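Local coordinates for rubber oxygenase (Streptomyces sp., PDB 5O1L), which cleaves the carbon backbone of poly(cis-1,4-isoprene) rubber by adding dioxygen across its double bonds, using a non-covalently bound b-type heme, at residues Tyr173-Leu178 against Leu258-Val263. Residues are numbered along the deposited sequence; the frame is centred on the assembly and turned at random.
Sequences YDIGDL and LHVWQV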
loop_
_atom_site.group_PDB
_atom_site.type_symbol
_atom_site.label_atom_id
_atom_site.label_comp_id
_atom_site.label_asym_id
_atom_site.label_seq_id
_atom_site.Cartn_x
_atom_site.Cartn_y
_atom_site.Cartn_z
ATOM N N TYR A 173 3.824 -0.094 5.423
ATOM C CA TYR A 173 4.856 -0.127 6.442
ATOM C C TYR A 173 6.259 -0.031 5.946
ATOM O O TYR A 173 7.057 0.656 6.539
ATOM C CB TYR A 173 4.685 -1.405 7.327
ATOM C CG TYR A 173 3.612 -1.367 8.372
ATOM C CD1 TYR A 173 2.295 -1.365 8.063
ATOM C CD2 TYR A 173 3.960 -1.331 9.700
ATOM C CE1 TYR A 173 1.288 -1.344 9.025
ATOM C CE2 TYR A 173 2.983 -1.246 10.673
ATOM C CZ TYR A 173 1.684 -1.285 10.337
ATOM O OH TYR A 173 0.655 -1.245 11.301
ATOM N N ASP A 174 6.572 -0.702 4.856
ATOM C CA ASP A 174 7.932 -0.622 4.320
ATOM C C ASP A 174 8.186 0.777 3.709
ATOM O O ASP A 174 9.261 1.345 3.933
ATOM C CB ASP A 174 8.236 -1.716 3.362
ATOM C CG ASP A 174 8.419 -3.081 4.088
ATOM O OD1 ASP A 174 8.690 -3.113 5.339
ATOM O OD2 ASP A 174 8.178 -4.079 3.431
ATOM N N ILE A 175 7.184 1.290 2.987
ATOM C CA ILE A 175 7.367 2.618 2.433
ATOM C C ILE A 175 7.583 3.664 3.505
ATOM O O ILE A 175 8.345 4.598 3.334
ATOM C CB ILE A 175 6.148 2.908 1.508
ATOM C CG1 ILE A 175 6.263 2.108 0.204
ATOM C CG2 ILE A 175 6.002 4.406 1.223
ATOM C CD1 ILE A 175 4.965 1.864 -0.542
ATOM N N GLY A 176 6.877 3.513 4.619
ATOM C CA GLY A 176 6.973 4.415 5.748
ATOM C C GLY A 176 8.034 4.111 6.742
ATOM O O GLY A 176 8.067 4.661 7.799
ATOM N N ASP A 177 8.943 3.226 6.389
ATOM C CA ASP A 177 10.003 2.839 7.289
ATOM C C ASP A 177 10.901 4.002 7.625
ATOM O O ASP A 177 11.229 4.867 6.803
ATOM C CB ASP A 177 10.845 1.700 6.675
ATOM C CG ASP A 177 11.870 1.152 7.621
ATOM O OD1 ASP A 177 11.529 0.430 8.597
ATOM O OD2 ASP A 177 13.050 1.448 7.432
ATOM N N LEU A 178 11.388 4.027 8.866
ATOM C CA LEU A 178 12.230 5.079 9.336
ATOM C C LEU A 178 13.542 5.279 8.594
ATOM O O LEU A 178 14.073 6.372 8.515
ATOM C CB LEU A 178 12.509 4.872 10.846
ATOM C CG LEU A 178 13.125 5.986 11.566
ATOM C CD1 LEU A 178 12.510 7.376 11.397
ATOM C CD2 LEU A 178 13.196 5.548 13.081
ATOM N N LEU A 258 3.841 13.125 1.303
ATOM C CA LEU A 258 3.554 12.987 -0.104
ATOM C C LEU A 258 4.796 12.617 -0.904
ATOM O O LEU A 258 4.750 11.726 -1.747
ATOM C CB LEU A 258 2.964 14.279 -0.658
ATOM C CG LEU A 258 2.681 14.289 -2.170
ATOM C CD1 LEU A 258 1.674 13.250 -2.587
ATOM C CD2 LEU A 258 2.144 15.677 -2.502
ATOM N N HIS A 259 5.885 13.279 -0.624
ATOM C CA HIS A 259 7.153 13.024 -1.339
ATOM C C HIS A 259 7.604 11.604 -1.182
ATOM O O HIS A 259 8.026 10.966 -2.156
ATOM C CB HIS A 259 8.203 14.029 -0.934
ATOM C CG HIS A 259 9.407 14.032 -1.811
ATOM N ND1 HIS A 259 9.319 14.404 -3.140
ATOM C CD2 HIS A 259 10.685 13.682 -1.605
ATOM C CE1 HIS A 259 10.540 14.270 -3.692
ATOM N NE2 HIS A 259 11.375 13.887 -2.789
ATOM N N VAL A 260 7.552 11.079 0.035
ATOM C CA VAL A 260 7.870 9.640 0.216
ATOM C C VAL A 260 7.033 8.785 -0.692
ATOM O O VAL A 260 7.557 7.842 -1.331
ATOM C CB VAL A 260 7.705 9.242 1.683
ATOM C CG1 VAL A 260 7.796 7.739 1.872
ATOM C CG2 VAL A 260 8.650 9.930 2.606
ATOM N N TRP A 261 5.745 9.002 -0.758
ATOM C CA TRP A 261 4.835 8.237 -1.596
ATOM C C TRP A 261 5.042 8.470 -3.060
ATOM O O TRP A 261 4.895 7.560 -3.875
ATOM C CB TRP A 261 3.381 8.374 -1.118
ATOM C CG TRP A 261 3.142 7.589 0.096
ATOM C CD1 TRP A 261 3.296 7.919 1.400
ATOM C CD2 TRP A 261 2.799 6.175 0.071
ATOM N NE1 TRP A 261 3.057 6.796 2.191
ATOM C CE2 TRP A 261 2.704 5.757 1.400
ATOM C CE3 TRP A 261 2.542 5.298 -0.933
ATOM C CZ2 TRP A 261 2.369 4.435 1.741
ATOM C CZ3 TRP A 261 2.162 4.019 -0.624
ATOM C CH2 TRP A 261 2.129 3.594 0.717
ATOM N N GLN A 262 5.450 9.657 -3.479
ATOM C CA GLN A 262 5.743 9.922 -4.881
ATOM C C GLN A 262 7.001 9.140 -5.309
ATOM O O GLN A 262 6.976 8.478 -6.340
ATOM C CB GLN A 262 5.954 11.426 -5.115
ATOM C CG GLN A 262 4.737 12.343 -4.988
ATOM C CD GLN A 262 5.121 13.785 -4.920
ATOM O OE1 GLN A 262 6.145 14.179 -4.350
ATOM N NE2 GLN A 262 4.252 14.589 -5.545
ATOM N N VAL A 263 8.076 9.245 -4.523
ATOM C CA VAL A 263 9.281 8.561 -4.869
ATOM C C VAL A 263 9.004 7.067 -4.857
ATOM O O VAL A 263 9.441 6.348 -5.746
ATOM C CB VAL A 263 10.381 8.924 -3.899
ATOM C CG1 VAL A 263 11.590 7.967 -4.012
ATOM C CG2 VAL A 263 10.808 10.389 -4.052
#
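Ile175 lies over one face of the Trp261 indole, a worked example of a loop packing on a helix through one aliphatic side chain, with no hydrogen bond between 173-178 and 258-263. The CH-pi contact comes from the CG2 methyl of Ile175, which stands 3.7 Å from the centroid of the Trp261 six-membered ring and only 16° off its normal. With CG1 beside the backbone N (chi1 -74°), CG2 is anti to that N and faces the indole, while the CG1 branch carries CD1 to the outer CZ3-CH2 edge of the six-membered ring, where Ile175 CD1 meets Trp261 CZ3 at 3.5 Å.

Apolar packing adds a second neighbour one residue back on the helix: Val260 CG1 is 3.8 Å from Ile175 CG2. The same methyl makes a separate van der Waals contact with the backbone, Val260 CG1 lying 3.5 Å from Ile175 O. Ile175 occupies the second position of the type I beta turn Asp174-Asp177, closed by the hydrogen bond from Asp177 N to Asp174 O. Its side chain also comes within about 4 Å of the bound heme, so the contact lies beside the cofactor.

Trp261 NE1 donates a hydrogen bond to Tyr134 OH, fixing the indole edge. The loop between helices 161-169 and 187-204 thus packs against helix 251-267, with Met187 of helix 187-204 touching Ile175 and helix 224-244 bordering Trp261.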